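Local coordinates for protein ketosynthase (Streptomyces sp. MSC090213JE08, PDB 6KXD) that probably extends acyl chains on the acyl carrier protein by decarboxylative condensation with malonyl-ACP, as the ketosynthase of the ishigamide highly reducing type II polyketide synthase, at residues V11-G16 / A251-E256; A85-V90 / A153-M158; I191-G196 / I237-S242; L344-C349 / V388-S393. One frame throughout, in Å; residues are numbered along the deposited sequence.

Contact 1 of 4, residues V11-G16 / A251-E256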
loop_
_atom_site.group_PDB
_atom_site.type_symbol
_atom_site.label_atom_id
_atom_site.label_comp_id
_atom_site.label_asym_id
_atom_site.label_seq_id
_atom_site.Cartn_x
_atom_site.Cartn_y
_atom_site.Cartn_z
ATOM N N VAL A 11 15.123 -12.170 -10.728
ATOM C CA VAL A 11 16.260 -12.335 -9.866
ATOM C C VAL A 11 16.526 -11.050 -9.085
ATOM O O VAL A 11 16.175 -9.962 -9.511
ATOM C CB VAL A 11 17.491 -12.783 -10.682
ATOM C CG1 VAL A 11 17.337 -14.235 -11.134
ATOM C CG2 VAL A 11 17.756 -11.872 -11.878
ATOM N N LEU A 12 17.137 -11.237 -7.913
ATOM C CA LEU A 12 17.519 -10.183 -7.029
ATOM C C LEU A 12 18.956 -9.805 -7.333
ATOM O O LEU A 12 19.865 -10.546 -6.947
ATOM C CB LEU A 12 17.394 -10.644 -5.574
ATOM C CG LEU A 12 15.962 -10.931 -5.113
ATOM C CD1 LEU A 12 15.911 -11.564 -3.732
ATOM C CD2 LEU A 12 15.135 -9.652 -5.124
ATOM N N THR A 13 19.136 -8.629 -7.934
ATOM C CA THR A 13 20.448 -8.136 -8.308
ATOM C C THR A 13 20.975 -7.063 -7.357
ATOM O O THR A 13 22.148 -6.708 -7.447
ATOM C CB THR A 13 20.415 -7.612 -9.742
ATOM O OG1 THR A 13 19.368 -6.649 -9.821
ATOM C CG2 THR A 13 20.165 -8.725 -10.733
ATOM N N GLY A 14 20.141 -6.516 -6.464
ATOM C CA GLY A 14 20.629 -5.496 -5.541
ATOM C C GLY A 14 19.828 -5.478 -4.255
ATOM O O GLY A 14 18.631 -5.744 -4.274
ATOM N N PHE A 15 20.520 -5.223 -3.146
ATOM C CA PHE A 15 19.929 -5.067 -1.841
ATOM C C PHE A 15 20.395 -3.760 -1.235
ATOM O O PHE A 15 21.593 -3.455 -1.230
ATOM C CB PHE A 15 20.356 -6.167 -0.862
ATOM C CG PHE A 15 19.950 -7.574 -1.223
ATOM C CD1 PHE A 15 18.744 -7.835 -1.847
ATOM C CD2 PHE A 15 20.754 -8.652 -0.873
ATOM C CE1 PHE A 15 18.365 -9.132 -2.147
ATOM C CE2 PHE A 15 20.364 -9.950 -1.151
ATOM C CZ PHE A 15 19.170 -10.190 -1.791
ATOM N N GLY A 16 19.441 -2.998 -0.725
ATOM C CA GLY A 16 19.718 -1.841 0.033
ATOM C C GLY A 16 19.090 -1.982 1.399
ATOM O O GLY A 16 17.922 -2.331 1.478
ATOM N N ALA A 251 25.111 -8.519 -14.457
ATOM C CA ALA A 251 24.763 -8.223 -13.079
ATOM C C ALA A 251 25.073 -9.431 -12.189
ATOM O O ALA A 251 24.808 -10.574 -12.543
ATOM C CB ALA A 251 23.304 -7.836 -13.000
ATOM N N ARG A 252 25.639 -9.173 -11.012
ATOM C CA ARG A 252 25.720 -10.190 -9.970
ATOM C C ARG A 252 24.289 -10.427 -9.443
ATOM O O ARG A 252 23.619 -9.490 -9.057
ATOM C CB ARG A 252 26.710 -9.723 -8.895
ATOM C CG ARG A 252 26.835 -10.646 -7.694
ATOM C CD ARG A 252 25.858 -10.315 -6.575
ATOM N NE ARG A 252 26.152 -9.071 -5.873
ATOM C CZ ARG A 252 25.628 -7.877 -6.143
ATOM N NH1 ARG A 252 24.541 -7.743 -6.894
ATOM N NH2 ARG A 252 26.210 -6.803 -5.660
ATOM N N ILE A 253 23.861 -11.692 -9.414
ATOM C CA ILE A 253 22.542 -12.107 -8.978
ATOM C C ILE A 253 22.644 -12.738 -7.579
ATOM O O ILE A 253 23.261 -13.774 -7.422
ATOM C CB ILE A 253 21.954 -13.074 -10.023
ATOM C CG1 ILE A 253 21.677 -12.355 -11.349
ATOM C CG2 ILE A 253 20.733 -13.790 -9.476
ATOM C CD1 ILE A 253 21.278 -13.260 -12.489
ATOM N N HIS A 254 22.011 -12.108 -6.578
ATOM C CA HIS A 254 22.062 -12.548 -5.186
ATOM C C HIS A 254 21.246 -13.834 -5.020
ATOM O O HIS A 254 21.717 -14.782 -4.385
ATOM C CB HIS A 254 21.520 -11.485 -4.219
ATOM C CG HIS A 254 22.358 -10.271 -4.013
ATOM N ND1 HIS A 254 23.572 -10.304 -3.335
ATOM C CD2 HIS A 254 22.120 -8.967 -4.279
ATOM C CE1 HIS A 254 24.062 -9.082 -3.244
ATOM N NE2 HIS A 254 23.190 -8.239 -3.827
ATOM N N ALA A 255 20.017 -13.835 -5.566
ATOM C CA ALA A 255 19.095 -14.961 -5.483
ATOM C C ALA A 255 17.990 -14.787 -6.535
ATOM O O ALA A 255 17.966 -13.826 -7.289
ATOM C CB ALA A 255 18.548 -15.077 -4.076
ATOM N N GLU A 256 17.141 -15.802 -6.663
ATOM C CA GLU A 256 16.056 -15.776 -7.592
ATOM C C GLU A 256 14.768 -15.595 -6.775
ATOM O O GLU A 256 14.655 -16.114 -5.657
ATOM C CB GLU A 256 16.040 -17.050 -8.435
ATOM C CG GLU A 256 15.110 -16.948 -9.624
ATOM C CD GLU A 256 14.997 -18.184 -10.497
ATOM O OE1 GLU A 256 15.792 -19.118 -10.303
ATOM O OE2 GLU A 256 14.103 -18.196 -11.370
#
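His254 lies against Phe15 in an offset stack, with ring centroids 4.2 Å apart and planes 10° from parallel. The His254 side chain runs outward from CB, which sits 3.3 Å from Leu12 O and also touches Phe15 CZ. CG comes next, 3.5 Å from Phe15 CE2. ND1 lies near Phe15 CE2 and bonds weakly to Glu354 OE1. CD2 continues over the rim of the phenyl face, while Gly14 N lies at the edge of the imidazole, in its plane. At the tip, NE2 is hydrogen-bonded to Asp92 OD2, which also holds Phe15 N. NE2 stands over the centre of the Arg252 guanidinium, 3.3 Å above its plane. Arg252 NH1 makes a weak bond to Thr13 O (2.7 Å), and its NH2 bonds to Asp92 O. An alanine at His254 would probably leave Phe15 without its stacking partner and Asp92 OD2 without one of its bonds. Ile253 CG2 packs on Val11 CB at 3.6 Å. In the backbone, Leu12 N gives to Ala255 O (2.8 Å), and His254 N gives to Leu12 O (2.7 Å). His254 and Ala255 both face Leu12, which makes a classic beta bulge in the antiparallel pairing of strands 10-19 and 255-264.

Contact 2 of 4, residues A85-V90 / A153-M158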
loop_
_atom_site.group_PDB
_atom_site.type_symbol
_atom_site.label_atom_id
_atom_site.label_comp_id
_atom_site.label_asym_id
_atom_site.label_seq_id
_atom_site.Cartn_x
_atom_site.Cartn_y
_atom_site.Cartn_z
ATOM N N ALA A 85 17.990 3.347 1.140
ATOM C CA ALA A 85 18.073 1.982 0.810
ATOM C C ALA A 85 17.969 1.779 -0.705
ATOM O O ALA A 85 18.588 0.848 -1.246
ATOM C CB ALA A 85 16.999 1.193 1.536
ATOM N N ALA A 86 17.137 2.578 -1.377
ATOM C CA ALA A 86 16.993 2.464 -2.798
ATOM C C ALA A 86 18.335 2.778 -3.478
ATOM O O ALA A 86 18.741 2.026 -4.357
ATOM C CB ALA A 86 15.925 3.392 -3.295
ATOM N N ARG A 87 18.954 3.888 -3.072
ATOM C CA ARG A 87 20.307 4.283 -3.569
ATOM C C ARG A 87 21.229 3.077 -3.394
ATOM O O ARG A 87 21.770 2.572 -4.339
ATOM C CB ARG A 87 20.764 5.566 -2.870
ATOM C CG ARG A 87 22.224 5.939 -3.101
ATOM C CD ARG A 87 22.452 6.467 -4.492
ATOM N NE ARG A 87 21.827 7.773 -4.701
ATOM C CZ ARG A 87 21.669 8.304 -5.905
ATOM N NH1 ARG A 87 22.151 7.669 -6.961
ATOM N NH2 ARG A 87 20.989 9.422 -6.064
ATOM N N MET A 88 21.345 2.593 -2.158
ATOM C CA MET A 88 22.200 1.473 -1.856
ATOM C C MET A 88 21.888 0.281 -2.750
ATOM O O MET A 88 22.769 -0.409 -3.192
ATOM C CB MET A 88 22.029 1.017 -0.410
ATOM C CG MET A 88 22.610 1.963 0.554
ATOM S SD MET A 88 22.419 1.255 2.210
ATOM C CE MET A 88 21.732 2.706 2.977
ATOM N N ALA A 89 20.594 0.016 -2.967
ATOM C CA ALA A 89 20.211 -1.151 -3.674
ATOM C C ALA A 89 20.650 -1.029 -5.137
ATOM O O ALA A 89 21.091 -2.018 -5.704
ATOM C CB ALA A 89 18.725 -1.353 -3.586
ATOM N N VAL A 90 20.457 0.146 -5.738
ATOM C CA VAL A 90 20.815 0.287 -7.131
ATOM C C VAL A 90 22.350 0.306 -7.244
ATOM O O VAL A 90 22.891 -0.361 -8.135
ATOM C CB VAL A 90 20.132 1.465 -7.838
ATOM C CG1 VAL A 90 18.624 1.264 -7.895
ATOM C CG2 VAL A 90 20.483 2.818 -7.259
ATOM N N ALA A 153 11.776 7.703 -7.020
ATOM C CA ALA A 153 11.853 7.976 -8.450
ATOM C C ALA A 153 12.554 9.324 -8.633
ATOM O O ALA A 153 13.375 9.523 -9.573
ATOM C CB ALA A 153 10.501 7.949 -9.109
ATOM N N ARG A 154 12.185 10.270 -7.780
ATOM C CA ARG A 154 12.760 11.610 -7.821
ATOM C C ARG A 154 14.275 11.544 -7.632
ATOM O O ARG A 154 15.042 12.146 -8.392
ATOM C CB ARG A 154 12.126 12.507 -6.759
ATOM C CG ARG A 154 10.728 12.965 -7.126
ATOM C CD ARG A 154 10.187 13.951 -6.125
ATOM N NE ARG A 154 11.002 15.146 -6.050
ATOM C CZ ARG A 154 10.955 16.004 -5.028
ATOM N NH1 ARG A 154 10.064 15.818 -4.071
ATOM N NH2 ARG A 154 11.782 17.036 -4.983
ATOM N N GLU A 155 14.703 10.870 -6.584
ATOM C CA GLU A 155 16.138 10.786 -6.250
ATOM C C GLU A 155 16.941 10.054 -7.346
ATOM O O GLU A 155 18.071 10.453 -7.683
ATOM C CB GLU A 155 16.282 10.074 -4.917
ATOM C CG GLU A 155 17.714 9.848 -4.515
ATOM C CD GLU A 155 18.537 11.105 -4.251
ATOM O OE1 GLU A 155 17.950 12.196 -4.117
ATOM O OE2 GLU A 155 19.792 10.967 -4.182
ATOM N N LEU A 156 16.376 8.988 -7.924
ATOM C CA LEU A 156 17.107 8.213 -8.891
ATOM C C LEU A 156 16.874 8.718 -10.326
ATOM O O LEU A 156 17.437 8.120 -11.271
ATOM C CB LEU A 156 16.763 6.738 -8.728
ATOM C CG LEU A 156 17.130 6.187 -7.352
ATOM C CD1 LEU A 156 16.736 4.735 -7.244
ATOM C CD2 LEU A 156 18.605 6.387 -7.080
ATOM N N ARG A 157 16.076 9.781 -10.470
ATOM C CA ARG A 157 15.803 10.445 -11.737
ATOM C C ARG A 157 15.131 9.484 -12.714
ATOM O O ARG A 157 15.529 9.368 -13.866
ATOM C CB ARG A 157 17.120 11.005 -12.290
ATOM C CG ARG A 157 17.754 12.037 -11.370
ATOM C CD ARG A 157 16.925 13.293 -11.279
ATOM N NE ARG A 157 16.770 13.913 -12.585
ATOM C CZ ARG A 157 15.871 14.845 -12.882
ATOM N NH1 ARG A 157 15.057 15.310 -11.942
ATOM N NH2 ARG A 157 15.776 15.284 -14.128
ATOM N N MET A 158 14.094 8.806 -12.226
ATOM C CA MET A 158 13.370 7.831 -12.972
ATOM C C MET A 158 11.937 8.306 -13.153
ATOM O O MET A 158 11.097 8.136 -12.266
ATOM C CB MET A 158 13.356 6.505 -12.235
ATOM C CG MET A 158 14.716 5.919 -12.035
ATOM S SD MET A 158 14.728 4.497 -10.931
ATOM C CE MET A 158 13.891 3.300 -11.973
#
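Arg87 of helix 77-93 and Leu156 of helix 147-156 have the nearest CA atoms across the contact, 7.3 Å apart. The side chains of these two residues slide past each other in opposite directions. Arg87 CG is anti to the backbone N (chi1 170°), and the chain then bends twice to bring its guanidinium to the other helix. Leu156 CD2 sits over the centre of that group, 3.7 Å above its plane. Glu155 meets the guanidinium at its edge instead. Arg87 NH2 gives a nearly straight bond to Glu155 OE2 (2.7 Å, 166°), part of a salt bridge. OE2 is in the guanidinium plane, but NH2 approaches from above the carboxylate plane, and the guanidinium and carboxylate planes are 87° apart. Beyond the salt bridge the contact is apolar. Val90 and Leu156 point tip to tip, with Val90 CG1 4.0 Å from Leu156 CD1. Ala86 CB adds a contact to the same CD1 at 4.2 Å. The helix of Leu156 closes with a Schellman motif at Arg157, whose side chain forms a salt bridge to Asp262 of the partner subunit. Arg87 also holds Trp66 O and Glu97, and Glu155 takes the backbone N-H groups of His68, His69 and Val70. Both buried charges are thus held by several partners, so the pair is likely to stay ionised.

Contact 3 of 4, residues I191-G196 / I237-S242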
loop_
_atom_site.group_PDB
_atom_site.type_symbol
_atom_site.label_atom_id
_atom_site.label_comp_id
_atom_site.label_asym_id
_atom_site.label_seq_id
_atom_site.Cartn_x
_atom_site.Cartn_y
_atom_site.Cartn_z
ATOM N N ILE A 191 12.470 -4.281 -14.600
ATOM C CA ILE A 191 13.097 -3.901 -13.359
ATOM C C ILE A 191 12.050 -3.361 -12.384
ATOM O O ILE A 191 11.102 -2.679 -12.763
ATOM C CB ILE A 191 14.212 -2.867 -13.582
ATOM C CG1 ILE A 191 15.023 -2.647 -12.305
ATOM C CG2 ILE A 191 13.650 -1.571 -14.102
ATOM C CD1 ILE A 191 16.313 -1.927 -12.550
ATOM N N ALA A 192 12.262 -3.702 -11.120
ATOM C CA ALA A 192 11.396 -3.286 -10.019
ATOM C C ALA A 192 12.268 -3.049 -8.775
ATOM O O ALA A 192 13.121 -3.875 -8.441
ATOM C CB ALA A 192 10.393 -4.371 -9.787
ATOM N N LEU A 193 12.124 -1.880 -8.165
ATOM C CA LEU A 193 12.683 -1.569 -6.877
ATOM C C LEU A 193 11.573 -1.749 -5.849
ATOM O O LEU A 193 10.619 -0.978 -5.813
ATOM C CB LEU A 193 13.205 -0.128 -6.840
ATOM C CG LEU A 193 14.086 0.265 -8.028
ATOM C CD1 LEU A 193 14.637 1.679 -7.856
ATOM C CD2 LEU A 193 15.193 -0.748 -8.195
ATOM N N CYS A 194 11.726 -2.773 -5.023
ATOM C CA CYS A 194 10.682 -3.191 -4.161
ATOM C C CYS A 194 11.194 -3.283 -2.729
ATOM O O CYS A 194 12.270 -3.745 -2.491
ATOM C CB CYS A 194 10.220 -4.573 -4.548
ATOM S SG CYS A 194 9.731 -4.620 -6.283
ATOM N N GLY A 195 10.360 -2.900 -1.781
ATOM C CA GLY A 195 10.683 -3.187 -0.409
ATOM C C GLY A 195 9.688 -2.568 0.529
ATOM O O GLY A 195 8.471 -2.607 0.337
ATOM N N GLY A 196 10.228 -1.989 1.587
ATOM C CA GLY A 196 9.437 -1.379 2.606
ATOM C C GLY A 196 10.298 -0.518 3.482
ATOM O O GLY A 196 11.522 -0.647 3.460
ATOM N N ILE A 237 15.277 -2.291 0.432
ATOM C CA ILE A 237 14.935 -2.193 -0.968
ATOM C C ILE A 237 15.677 -3.277 -1.710
ATOM O O ILE A 237 16.914 -3.421 -1.564
ATOM C CB ILE A 237 15.205 -0.793 -1.534
ATOM C CG1 ILE A 237 14.417 0.280 -0.779
ATOM C CG2 ILE A 237 14.885 -0.757 -3.009
ATOM C CD1 ILE A 237 12.906 0.229 -1.035
ATOM N N LEU A 238 14.917 -3.995 -2.535
ATOM C CA LEU A 238 15.429 -5.043 -3.349
ATOM C C LEU A 238 15.317 -4.619 -4.809
ATOM O O LEU A 238 14.282 -4.105 -5.233
ATOM C CB LEU A 238 14.634 -6.324 -3.108
ATOM C CG LEU A 238 14.737 -6.909 -1.700
ATOM C CD1 LEU A 238 13.730 -6.247 -0.772
ATOM C CD2 LEU A 238 14.517 -8.409 -1.718
ATOM N N VAL A 239 16.401 -4.816 -5.568
ATOM C CA VAL A 239 16.319 -4.704 -7.016
ATOM C C VAL A 239 15.932 -6.069 -7.581
ATOM O O VAL A 239 16.699 -7.056 -7.430
ATOM C CB VAL A 239 17.630 -4.179 -7.642
ATOM C CG1 VAL A 239 17.467 -3.999 -9.145
ATOM C CG2 VAL A 239 18.080 -2.884 -6.985
ATOM N N LEU A 240 14.759 -6.114 -8.232
ATOM C CA LEU A 240 14.292 -7.234 -8.967
ATOM C C LEU A 240 14.505 -6.933 -10.448
ATOM O O LEU A 240 14.257 -5.808 -10.880
ATOM C CB LEU A 240 12.798 -7.474 -8.739
ATOM C CG LEU A 240 12.423 -8.228 -7.469
ATOM C CD1 LEU A 240 12.728 -7.396 -6.243
ATOM C CD2 LEU A 240 10.949 -8.605 -7.510
ATOM N N GLU A 241 14.875 -7.957 -11.206
ATOM C CA GLU A 241 15.171 -7.809 -12.629
ATOM C C GLU A 241 14.813 -9.086 -13.356
ATOM O O GLU A 241 14.938 -10.161 -12.781
ATOM C CB GLU A 241 16.665 -7.572 -12.842
ATOM C CG GLU A 241 17.086 -6.129 -12.727
ATOM C CD GLU A 241 18.532 -5.893 -13.156
ATOM O OE1 GLU A 241 19.394 -5.771 -12.256
ATOM O OE2 GLU A 241 18.790 -5.827 -14.389
ATOM N N SER A 242 14.355 -8.963 -14.603
ATOM C CA SER A 242 14.144 -10.172 -15.399
ATOM C C SER A 242 15.495 -10.879 -15.492
ATOM O O SER A 242 16.519 -10.208 -15.533
ATOM C CB SER A 242 13.589 -9.877 -16.758
ATOM O OG SER A 242 14.554 -9.224 -17.556
#
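The flat groups that join Ala192 to Leu240 and Cys194 to Leu238 are backbone peptides, part of the large mixed sheet, with side chains on both of its faces. Ile191, Leu193, Val239 and Glu241 lie on one face. Ala192, Cys194, Leu238 and Leu240 lie on the other. The strands are antiparallel, at 155°, and their axes come within 4.4 Å. Each of the two hydrogen-bonded pairs has a bond in both directions, the shortest being Leu238 N to Cys194 O at 2.7 Å. Between them, Leu193 CA makes a CA-H...O contact of 3.4 Å with Leu238 O. On the first face Leu193 and Val239 lie side by side, with Leu193 CD2 3.8 Å from Val239 CG2. Val239 CG1 also meets Ile191 CD1 at 4.1 Å. Ile191 runs alongside Glu241, whose carboxylate is tied to Arg249, Arg103 and Thr13. On the second face Ala192 CB touches Leu240 CB at 4.1 Å. Cys194 SG, anti to its carbonyl carbon (chi1 -55°), packs on Leu240 CD1. Gly195 pairs with Ile237 at a non-hydrogen-bonded position, and Ile237 CD1 packs on the glycine backbone, 4.1 Å from Gly195 N. Helix 77-93 covers Ile237 and Val239, while helix 172-185 covers Ala192, Leu238 and Leu240. Strand 105-110 pairs with the other edge of strand 191-198, and strand 10-19 with that of 234-242, within the layered fold of the thiolase-like superfamily.

Contact 4 of 4, residues L344-C349 / V388-S393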
loop_
_atom_site.group_PDB
_atom_site.type_symbol
_atom_site.label_atom_id
_atom_site.label_comp_id
_atom_site.label_asym_id
_atom_site.label_seq_id
_atom_site.Cartn_x
_atom_site.Cartn_y
_atom_site.Cartn_z
ATOM N N LEU A 344 13.112 -6.340 4.921
ATOM C CA LEU A 344 14.361 -6.693 5.665
ATOM C C LEU A 344 14.445 -8.207 5.856
ATOM O O LEU A 344 15.481 -8.777 5.612
ATOM C CB LEU A 344 14.438 -5.925 6.979
ATOM C CG LEU A 344 14.723 -4.433 6.813
ATOM C CD1 LEU A 344 14.529 -3.659 8.107
ATOM C CD2 LEU A 344 16.106 -4.199 6.195
ATOM N N GLY A 345 13.319 -8.875 6.116
ATOM C CA GLY A 345 13.285 -10.354 6.110
ATOM C C GLY A 345 13.642 -10.958 4.773
ATOM O O GLY A 345 14.428 -11.950 4.681
ATOM N N ALA A 346 13.050 -10.427 3.693
ATOM C CA ALA A 346 13.362 -10.893 2.368
ATOM C C ALA A 346 14.870 -10.799 2.092
ATOM O O ALA A 346 15.433 -11.684 1.443
ATOM C CB ALA A 346 12.583 -10.106 1.326
ATOM N N ILE A 347 15.480 -9.671 2.469
ATOM C CA ILE A 347 16.889 -9.464 2.187
ATOM C C ILE A 347 17.695 -10.492 3.001
ATOM O O ILE A 347 18.581 -11.144 2.465
ATOM C CB ILE A 347 17.323 -8.019 2.447
ATOM C CG1 ILE A 347 16.649 -7.085 1.450
ATOM C CG2 ILE A 347 18.849 -7.883 2.354
ATOM C CD1 ILE A 347 16.841 -5.623 1.766
ATOM N N ALA A 348 17.338 -10.649 4.275
ATOM C CA ALA A 348 17.952 -11.634 5.150
ATOM C C ALA A 348 17.887 -13.020 4.495
ATOM O O ALA A 348 18.896 -13.746 4.455
ATOM C CB ALA A 348 17.304 -11.587 6.499
ATOM N N CYS A 349 16.732 -13.342 3.902
ATOM C CA CYS A 349 16.507 -14.589 3.179
ATOM C C CYS A 349 17.398 -14.716 1.953
ATOM O O CYS A 349 17.904 -15.817 1.670
ATOM C CB CYS A 349 15.059 -14.745 2.750
ATOM S SG CYS A 349 14.012 -15.101 4.165
ATOM N N VAL A 388 14.137 -20.544 0.412
ATOM C CA VAL A 388 13.736 -19.974 1.671
ATOM C C VAL A 388 12.338 -19.357 1.520
ATOM O O VAL A 388 12.007 -18.804 0.500
ATOM C CB VAL A 388 14.751 -18.939 2.175
ATOM C CG1 VAL A 388 14.346 -18.377 3.524
ATOM C CG2 VAL A 388 16.162 -19.500 2.233
ATOM N N GLN A 389 11.519 -19.564 2.547
ATOM C CA GLN A 389 10.198 -18.961 2.672
ATOM C C GLN A 389 10.288 -17.790 3.658
ATOM O O GLN A 389 10.832 -17.883 4.741
ATOM C CB GLN A 389 9.187 -20.029 3.074
ATOM C CG GLN A 389 7.836 -19.480 3.488
ATOM C CD GLN A 389 6.940 -20.613 3.927
ATOM O OE1 GLN A 389 6.951 -21.690 3.343
ATOM N NE2 GLN A 389 6.159 -20.381 4.959
ATOM N N ASN A 390 9.766 -16.644 3.231
ATOM C CA ASN A 390 9.674 -15.508 4.091
ATOM C C ASN A 390 8.205 -15.173 4.311
ATOM O O ASN A 390 7.530 -14.759 3.377
ATOM C CB ASN A 390 10.373 -14.312 3.449
ATOM C CG ASN A 390 10.426 -13.078 4.319
ATOM O OD1 ASN A 390 10.846 -13.153 5.484
ATOM N ND2 ASN A 390 10.055 -11.937 3.741
ATOM N N ASN A 391 7.768 -15.304 5.565
ATOM C CA ASN A 391 6.440 -15.123 5.972
ATOM C C ASN A 391 6.216 -13.689 6.426
ATOM O O ASN A 391 7.086 -13.011 6.979
ATOM C CB ASN A 391 6.034 -15.984 7.164
ATOM C CG ASN A 391 5.889 -17.454 6.841
ATOM O OD1 ASN A 391 6.089 -17.891 5.712
ATOM N ND2 ASN A 391 5.525 -18.224 7.850
ATOM N N SER A 392 4.960 -13.270 6.275
ATOM C CA SER A 392 4.567 -12.028 6.807
ATOM C C SER A 392 3.053 -12.048 6.912
ATOM O O SER A 392 2.380 -12.637 6.069
ATOM C CB SER A 392 5.073 -10.882 5.975
ATOM O OG SER A 392 4.285 -10.750 4.798
ATOM N N SER A 393 2.577 -11.492 8.023
ATOM C CA SER A 393 1.196 -11.367 8.337
ATOM C C SER A 393 1.036 -9.953 8.854
ATOM O O SER A 393 2.011 -9.356 9.308
ATOM C CB SER A 393 0.732 -12.379 9.352
ATOM O OG SER A 393 0.843 -13.679 8.811
#
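Asn390 ND2, resting on Ala346, is held by two carbonyl oxygens, Asn174 OD1 and Ser342 O. Asn390 OD1 is bonded to Ser299 OG. Residues 345-346 pack on the same amide without bonding to it; their helix bonds to ND2 through Ser342 O, just before them. Asn390 OD1 lies 3.6 Å from Gly345 C. Asn390 ND2 lies 3.4 Å from Ala346 N, but both are donors. CG is anti to the backbone N (chi1 -176°), which carries the amide toward the helix. Gly345, having no side chain, lets the amide lie close to the helix backbone. Ala346 CB touches Asn390 ND2 at 3.9 Å. A leucine at Asn390 would probably cost Asn174 OD1, Ser342 O and Ser299 OG their bonds to this side chain. One helical turn on, Cys349 SG meets Val388 CG1 at 3.4 Å, a tight contact. The same sulfur lies 3.8 Å from Asn390 CB, so it sits between the two strand residues. Gln389 points away from the helix. Its NE2 gives a bond of 2.6 Å to a lone pair of Asn391 OD1, in the plane of both amides, and its OE1 is bonded to Tyr320. The helix and strand run antiparallel at 170°, with axes 8.5 Å apart. Helix 341-355 covers the Val388 and Asn390 face of strand 387-394, while helix 274-288 packs on Gln389 and Asn391. Strands 297-299 and 398-405 pair with the strand itself.

All four contacts are buried, and none is a surface contact, although contact 1 has the exposed Arg252 at its border. Contact 4 is deepest, its centre about 8 Å from that of the chain. Contact 2 is farthest out, at about 18 Å, and lies beside the partner subunit. Contacts 1 and 3 share the large sheet through neighbouring strands 10-19 and 234-242. Contact 3 is a regular backbone ladder; contact 1 adds a ring stack and polar side chains to two backbone bonds. Contact 4 reaches the same sheet by helix-on-strand packing, and Ile347 touches both Phe15 and Leu238. Contact 2 joins two helices by a salt bridge and leucine packing, and Ala89 packs on contacts 1 and 3.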